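Local coordinates for 3-oxoacyl-(acyl-carrier protein) synthase II (Thermus thermophilus, PDB 1J3N) that probably catalyses, as a homodimer, the condensation of acyl chains with malonyl units carried on acyl-carrier protein during fatty acid elongation, at residues R70-Q73 and Y74-A78; L81-D85 and A86-P90; T37-A41 and S42-V46. All coordinates share one frame; numbering follows the deposited sequence.

Interaction 1: R70-Q73 and Y74-A78; sequences RFVQ and YALIA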
loop_
_atom_site.group_PDB
_atom_site.type_symbol
_atom_site.label_atom_id
_atom_site.label_comp_id
_atom_site.label_asym_id
_atom_site.label_seq_id
_atom_site.Cartn_x
_atom_site.Cartn_y
_atom_site.Cartn_z
ATOM N N ARG A 70 -8.998 15.829 2.517
ATOM C CA ARG A 70 -10.048 15.224 3.322
ATOM C C ARG A 70 -9.714 13.796 3.794
ATOM O O ARG A 70 -10.054 13.425 4.917
ATOM C CB ARG A 70 -11.365 15.224 2.530
ATOM C CG ARG A 70 -12.603 14.920 3.354
ATOM C CD ARG A 70 -13.863 14.938 2.488
ATOM N NE ARG A 70 -14.304 16.287 2.135
ATOM C CZ ARG A 70 -15.043 17.068 2.920
ATOM N NH1 ARG A 70 -15.433 16.644 4.115
ATOM N NH2 ARG A 70 -15.401 18.275 2.505
ATOM N N PHE A 71 -9.047 12.986 2.973
ATOM C CA PHE A 71 -8.770 11.618 3.430
ATOM C C PHE A 71 -7.784 11.580 4.585
ATOM O O PHE A 71 -7.858 10.701 5.450
ATOM C CB PHE A 71 -8.310 10.707 2.277
ATOM C CG PHE A 71 -6.828 10.748 1.982
ATOM C CD1 PHE A 71 -6.270 11.792 1.251
ATOM C CD2 PHE A 71 -6.001 9.703 2.392
ATOM C CE1 PHE A 71 -4.916 11.795 0.929
ATOM C CE2 PHE A 71 -4.643 9.693 2.078
ATOM C CZ PHE A 71 -4.097 10.744 1.341
ATOM N N VAL A 72 -6.868 12.538 4.608
ATOM C CA VAL A 72 -5.904 12.611 5.694
ATOM C C VAL A 72 -6.624 13.228 6.901
ATOM O O VAL A 72 -6.363 12.862 8.045
ATOM C CB VAL A 72 -4.669 13.460 5.296
ATOM C CG1 VAL A 72 -3.847 13.809 6.530
ATOM C CG2 VAL A 72 -3.794 12.668 4.301
ATOM N N GLN A 73 -7.550 14.153 6.643
ATOM C CA GLN A 73 -8.301 14.767 7.728
ATOM C C GLN A 73 -9.108 13.702 8.482
ATOM O O GLN A 73 -9.167 13.704 9.705
ATOM C CB GLN A 73 -9.233 15.854 7.186
ATOM C CG GLN A 73 -8.523 17.166 6.888
ATOM C CD GLN A 73 -9.482 18.254 6.454
ATOM O OE1 GLN A 73 -10.564 18.407 7.026
ATOM N NE2 GLN A 73 -9.087 19.027 5.446
ATOM N N TYR A 74 -9.722 12.786 7.748
ATOM C CA TYR A 74 -10.499 11.728 8.378
ATOM C C TYR A 74 -9.599 10.782 9.166
ATOM O O TYR A 74 -9.929 10.381 10.282
ATOM C CB TYR A 74 -11.278 10.933 7.330
ATOM C CG TYR A 74 -12.396 11.700 6.655
ATOM C CD1 TYR A 74 -12.761 12.977 7.086
ATOM C CD2 TYR A 74 -13.105 11.136 5.594
ATOM C CE1 TYR A 74 -13.803 13.673 6.481
ATOM C CE2 TYR A 74 -14.151 11.825 4.983
ATOM C CZ TYR A 74 -14.494 13.090 5.433
ATOM O OH TYR A 74 -15.539 13.773 4.839
ATOM N N ALA A 75 -8.455 10.424 8.599
ATOM C CA ALA A 75 -7.542 9.515 9.298
ATOM C C ALA A 75 -7.041 10.090 10.627
ATOM O O ALA A 75 -6.951 9.372 11.625
ATOM C CB ALA A 75 -6.370 9.180 8.413
ATOM N N LEU A 76 -6.700 11.377 10.636
ATOM C CA LEU A 76 -6.209 12.021 11.854
ATOM C C LEU A 76 -7.310 12.073 12.910
ATOM O O LEU A 76 -7.058 11.861 14.099
ATOM C CB LEU A 76 -5.691 13.433 11.536
ATOM C CG LEU A 76 -4.366 13.462 10.762
ATOM C CD1 LEU A 76 -4.028 14.868 10.296
ATOM C CD2 LEU A 76 -3.269 12.930 11.668
ATOM N N ILE A 77 -8.536 12.333 12.471
ATOM C CA ILE A 77 -9.670 12.397 13.383
ATOM C C ILE A 77 -9.945 11.013 13.980
ATOM O O ILE A 77 -10.152 10.883 15.190
ATOM C CB ILE A 77 -10.935 12.912 12.658
ATOM C CG1 ILE A 77 -10.744 14.380 12.269
ATOM C CG2 ILE A 77 -12.166 12.731 13.553
ATOM C CD1 ILE A 77 -11.851 14.925 11.365
ATOM N N ALA A 78 -9.936 9.985 13.138
ATOM C CA ALA A 78 -10.184 8.622 13.614
ATOM C C ALA A 78 -9.078 8.162 14.556
ATOM O O ALA A 78 -9.344 7.501 15.556
ATOM C CB ALA A 78 -10.308 7.659 12.438
#
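Arg-70 reaches forward one helical turn to Tyr-74, and its chain follows the phenol ring from above one face to the hydroxyl. With CG anti to the backbone N (chi1 -167°), the chain runs alongside the ring, and Arg-70 CG settles over its face in a CH-pi contact, 3.8 Å from the centroid of the Tyr-74 ring. Arg-70 CD comes next, 3.1 Å from Tyr-74 OH. The chain then bends at chi3; NE turns to a salt bridge with Glu-110, while Arg-70 NH1 donates to Tyr-74 OH at 3.0 Å. The hydroxyl lies at the guanidinium edge, slightly tilted from its plane, and the two flat groups stand 65° apart. Tyr-74 OH has a second, weak hydrogen bond to Glu-231. A leucine in place of Tyr-74 would probably leave NH1 without this acceptor and the aliphatic part of Arg-70 without a ring to lie on, setting the guanidinium freer to turn.

On the same ring face sits Arg-70 O, which accepts Tyr-74 N at 2.9 Å in the regular helical pattern. Phe-71 O takes Ala-75 N from above its carbonyl plane, at 3.2 Å, and is also hydrogen-bonded to Thr-188 OG1. Val-72 and Leu-76 lie side by side and point the same way, CG1 of the valine 3.9 Å from CD1 of the leucine; both rest on helix 139-148. Gln-73 instead turns its amide to the residues just before the helix, NE2 bonding Leu-68 O.

These are i to i+4 contacts in the first turns of helix 70-86, which packs against helix 139-148 and strands 182-189 and 232-240, as expected of the layered alpha/beta thiolase fold.

Interaction 2: L81-D85 and A86-P90; sequences LALED and AGLKP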
loop_
_atom_site.group_PDB
_atom_site.type_symbol
_atom_site.label_atom_id
_atom_site.label_comp_id
_atom_site.label_asym_id
_atom_site.label_seq_id
_atom_site.Cartn_x
_atom_site.Cartn_y
_atom_site.Cartn_z
ATOM N N LEU A 81 -9.636 9.820 17.920
ATOM C CA LEU A 81 -10.749 9.137 18.569
ATOM C C LEU A 81 -10.292 7.766 19.075
ATOM O O LEU A 81 -10.684 7.325 20.157
ATOM C CB LEU A 81 -11.914 8.964 17.587
ATOM C CG LEU A 81 -12.614 10.218 17.036
ATOM C CD1 LEU A 81 -13.690 9.808 16.046
ATOM C CD2 LEU A 81 -13.227 11.016 18.175
ATOM N N ALA A 82 -9.453 7.096 18.290
ATOM C CA ALA A 82 -8.951 5.772 18.658
ATOM C C ALA A 82 -8.091 5.832 19.925
ATOM O O ALA A 82 -8.295 5.060 20.870
ATOM C CB ALA A 82 -8.142 5.186 17.509
ATOM N N LEU A 83 -7.130 6.748 19.938
ATOM C CA LEU A 83 -6.256 6.905 21.088
ATOM C C LEU A 83 -7.063 7.284 22.318
ATOM O O LEU A 83 -6.811 6.781 23.414
ATOM C CB LEU A 83 -5.207 7.977 20.813
ATOM C CG LEU A 83 -4.091 7.602 19.844
ATOM C CD1 LEU A 83 -3.211 8.825 19.611
ATOM C CD2 LEU A 83 -3.269 6.450 20.430
ATOM N N GLU A 84 -8.047 8.164 22.133
ATOM C CA GLU A 84 -8.890 8.600 23.241
ATOM C C GLU A 84 -9.684 7.429 23.805
ATOM O O GLU A 84 -9.779 7.261 25.025
ATOM C CB GLU A 84 -9.836 9.725 22.778
ATOM C CG GLU A 84 -9.272 11.132 23.021
ATOM C CD GLU A 84 -9.946 12.219 22.200
ATOM O OE1 GLU A 84 -11.159 12.106 21.924
ATOM O OE2 GLU A 84 -9.260 13.203 21.844
ATOM N N ASP A 85 -10.247 6.624 22.908
ATOM C CA ASP A 85 -11.043 5.458 23.283
ATOM C C ASP A 85 -10.194 4.391 23.969
ATOM O O ASP A 85 -10.709 3.586 24.741
ATOM C CB ASP A 85 -11.713 4.857 22.039
ATOM C CG ASP A 85 -12.642 3.692 22.374
ATOM O OD1 ASP A 85 -13.679 3.917 23.044
ATOM O OD2 ASP A 85 -12.328 2.550 21.965
ATOM N N ALA A 86 -8.895 4.391 23.686
ATOM C CA ALA A 86 -7.983 3.406 24.267
ATOM C C ALA A 86 -7.410 3.879 25.604
ATOM O O ALA A 86 -6.772 3.108 26.322
ATOM C CB ALA A 86 -6.852 3.106 23.286
ATOM N N GLY A 87 -7.643 5.148 25.930
ATOM C CA GLY A 87 -7.153 5.699 27.178
ATOM C C GLY A 87 -5.651 5.901 27.180
ATOM O O GLY A 87 -4.992 5.753 28.212
ATOM N N LEU A 88 -5.107 6.248 26.021
ATOM C CA LEU A 88 -3.672 6.461 25.889
ATOM C C LEU A 88 -3.297 7.920 25.675
ATOM O O LEU A 88 -4.145 8.774 25.409
ATOM C CB LEU A 88 -3.124 5.659 24.707
ATOM C CG LEU A 88 -3.085 4.136 24.758
ATOM C CD1 LEU A 88 -2.918 3.602 23.346
ATOM C CD2 LEU A 88 -1.955 3.671 25.651
ATOM N N LYS A 89 -2.002 8.179 25.790
ATOM C CA LYS A 89 -1.431 9.498 25.577
ATOM C C LYS A 89 -0.045 9.221 25.021
ATOM O O LYS A 89 0.731 8.493 25.632
ATOM C CB LYS A 89 -1.333 10.278 26.887
ATOM C CG LYS A 89 -2.676 10.700 27.467
ATOM C CD LYS A 89 -2.534 11.938 28.348
ATOM C CE LYS A 89 -1.553 11.719 29.498
ATOM N NZ LYS A 89 -1.341 12.957 30.303
ATOM N N PRO A 90 0.278 9.786 23.845
ATOM C CA PRO A 90 1.588 9.576 23.218
ATOM C C PRO A 90 2.761 9.539 24.194
ATOM O O PRO A 90 3.684 8.738 24.040
ATOM C CB PRO A 90 1.686 10.725 22.204
ATOM C CG PRO A 90 0.647 11.726 22.671
ATOM C CD PRO A 90 -0.465 10.850 23.150
#
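Leu-83 and Leu-88 meet through both backbone and side chain across a Schellman motif that ends helix 70-86. Two backbone bonds define it. Leu-88 N reaches back five residues to Leu-83 O at 3.2 Å, almost straight at 174°, and within that loop Gly-87 N bonds Glu-84 O at 3.1 Å, approaching from well above the carbonyl plane. Gly-87 makes the reversal with a positive phi, a left-handed backbone conformation that glycine adopts more readily than other residues. Ala-86 N still bonds Ala-82 O in the helical manner and adds a weak bond to Leu-83 O.

The apolar part is the pairing that often accompanies this motif: with CG of each anti to its carbonyl carbon (chi1 -73° in Leu-83, -68° in Leu-88), the two leucines cross at about a right angle and meet through one methyl each, CD2 of Leu-83 4.1 Å from CD1 of Leu-88. Strand 182-189 lies against both, through Leu-184 and Leu-182 respectively.

Polar groups at the helix end are held by other parts of the chain. The Asp-85 carboxylate takes Tyr-252 OH and Leu-9 N on OD2 and Gln-19 on OD1, while the carbonyls of Asp-85 and Ala-86 accept bonds from Arg-250 and Arg-247; these positive charges would probably suit the negative end of the helix dipole. The methyl of Ala-86 touches the carbonyl one turn earlier, its CB 3.4 Å from Ala-82 O.

Interaction 3: T37-A41 and S42-V46; sequences TRFDA and SALPV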
loop_
_atom_site.group_PDB
_atom_site.type_symbol
_atom_site.label_atom_id
_atom_site.label_comp_id
_atom_site.label_asym_id
_atom_site.label_seq_id
_atom_site.Cartn_x
_atom_site.Cartn_y
_atom_site.Cartn_z
ATOM N N THR A 37 -24.797 16.263 -0.757
ATOM C CA THR A 37 -24.723 17.670 -0.393
ATOM C C THR A 37 -23.292 18.185 -0.520
ATOM O O THR A 37 -23.075 19.392 -0.607
ATOM C CB THR A 37 -25.187 17.909 1.053
ATOM O OG1 THR A 37 -24.277 17.268 1.953
ATOM C CG2 THR A 37 -26.590 17.350 1.269
ATOM N N ARG A 38 -22.322 17.270 -0.538
ATOM C CA ARG A 38 -20.906 17.637 -0.651
ATOM C C ARG A 38 -20.640 18.518 -1.873
ATOM O O ARG A 38 -19.802 19.422 -1.833
ATOM C CB ARG A 38 -20.038 16.375 -0.718
ATOM C CG ARG A 38 -18.534 16.636 -0.766
ATOM C CD ARG A 38 -18.064 17.430 0.448
ATOM N NE ARG A 38 -18.518 16.838 1.707
ATOM C CZ ARG A 38 -18.207 15.610 2.121
ATOM N NH1 ARG A 38 -17.425 14.824 1.383
ATOM N NH2 ARG A 38 -18.697 15.160 3.264
ATOM N N PHE A 39 -21.338 18.232 -2.967
ATOM C CA PHE A 39 -21.226 19.014 -4.196
ATOM C C PHE A 39 -22.526 18.824 -4.963
ATOM O O PHE A 39 -23.353 17.997 -4.584
ATOM C CB PHE A 39 -20.039 18.563 -5.064
ATOM C CG PHE A 39 -20.108 17.125 -5.502
ATOM C CD1 PHE A 39 -19.662 16.106 -4.666
ATOM C CD2 PHE A 39 -20.646 16.789 -6.742
ATOM C CE1 PHE A 39 -19.754 14.772 -5.056
ATOM C CE2 PHE A 39 -20.744 15.456 -7.139
ATOM C CZ PHE A 39 -20.297 14.445 -6.291
ATOM N N ASP A 40 -22.709 19.592 -6.031
ATOM C CA ASP A 40 -23.917 19.478 -6.838
ATOM C C ASP A 40 -23.804 18.312 -7.813
ATOM O O ASP A 40 -23.116 18.391 -8.834
ATOM C CB ASP A 40 -24.173 20.779 -7.596
ATOM C CG ASP A 40 -25.298 20.652 -8.608
ATOM O OD1 ASP A 40 -26.117 19.716 -8.478
ATOM O OD2 ASP A 40 -25.366 21.495 -9.529
ATOM N N ALA A 41 -24.489 17.224 -7.495
ATOM C CA ALA A 41 -24.452 16.040 -8.339
ATOM C C ALA A 41 -25.705 15.920 -9.212
ATOM O O ALA A 41 -26.062 14.824 -9.633
ATOM C CB ALA A 41 -24.292 14.793 -7.462
ATOM N N SER A 42 -26.360 17.045 -9.497
ATOM C CA SER A 42 -27.577 17.018 -10.310
ATOM C C SER A 42 -27.350 16.387 -11.687
ATOM O O SER A 42 -28.143 15.569 -12.131
ATOM C CB SER A 42 -28.174 18.435 -10.460
ATOM O OG SER A 42 -27.509 19.212 -11.444
ATOM N N ALA A 43 -26.255 16.725 -12.355
ATOM C CA ALA A 43 -25.995 16.164 -13.680
ATOM C C ALA A 43 -25.665 14.663 -13.708
ATOM O O ALA A 43 -25.773 14.025 -14.758
ATOM C CB ALA A 43 -24.880 16.951 -14.364
ATOM N N LEU A 44 -25.270 14.098 -12.566
ATOM C CA LEU A 44 -24.909 12.677 -12.498
ATOM C C LEU A 44 -26.090 11.706 -12.411
ATOM O O LEU A 44 -27.191 12.088 -12.020
ATOM C CB LEU A 44 -23.991 12.426 -11.298
ATOM C CG LEU A 44 -22.637 13.138 -11.241
ATOM C CD1 LEU A 44 -21.886 12.685 -9.993
ATOM C CD2 LEU A 44 -21.835 12.823 -12.483
ATOM N N PRO A 45 -25.868 10.433 -12.796
ATOM C CA PRO A 45 -26.910 9.396 -12.753
ATOM C C PRO A 45 -27.086 8.852 -11.339
ATOM O O PRO A 45 -28.128 8.280 -11.003
ATOM C CB PRO A 45 -26.382 8.335 -13.718
ATOM C CG PRO A 45 -24.904 8.450 -13.567
ATOM C CD PRO A 45 -24.705 9.960 -13.573
ATOM N N VAL A 46 -26.045 9.024 -10.526
ATOM C CA VAL A 46 -26.039 8.591 -9.129
ATOM C C VAL A 46 -25.936 9.880 -8.333
ATOM O O VAL A 46 -24.953 10.611 -8.452
ATOM C CB VAL A 46 -24.815 7.695 -8.813
ATOM C CG1 VAL A 46 -24.798 7.334 -7.330
ATOM C CG2 VAL A 46 -24.870 6.434 -9.653
HETATM O O HOH W 1 -23.720 17.985 -11.527
#
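The Phe-39 ring meets Leu-44 at its edge: CD1 of the leucine lies near the ring plane, 4.1 Å from Phe-39 CE2, and the two side chains cross at about a right angle. Ile-197 of helix 194-202 packs on both. The other flat group, the carboxylate of Asp-40, is approached from above its plane, where Ser-42 N donates to Asp-40 OD1 at 2.9 Å. CG anti to the backbone N (chi1 172°) carries the carboxylate forward to that amide, and the bond closes an Asx turn. It leads directly into a type I beta turn from Ala-41 to Leu-44, with Leu-44 N bonded to Ala-41 O at 3.1 Å; the two turns shape the loop joining antiparallel strands 33-35 and 48-50. The Ala-41 methyl also touches Leu-44, CB to CD1 4.1 Å. A water links the successive turns, donating to Asp-40 O at 2.8 Å and accepting from Ala-43 N at 2.9 Å. The loop reaches the dimer partner as well: Ala-43 O accepts a bond from Asn-125 of the second subunit, and Leu-44 packs on Pro-124 of that subunit.

Interactions 1 and 2 mark the two ends of helix 70-86, with centres about 16 Å apart: one lies in its opening turns, the other at its termination. Interaction 3 comes earlier in the chain, its centre about 23 Å from that of interaction 1, yet they touch through Arg-38, whose CD lies 3.5 Å from Arg-70 NH2. Glu-231 joins them further, forming a salt bridge with Arg-38 and a weak hydrogen bond with Tyr-74 OH; with Glu-110, it probably offsets the charge of the neighbouring arginines. Interactions 2 and 3 remain separate, their nearest atoms about 15 Å apart, and of the three only interaction 3 reaches the second subunit.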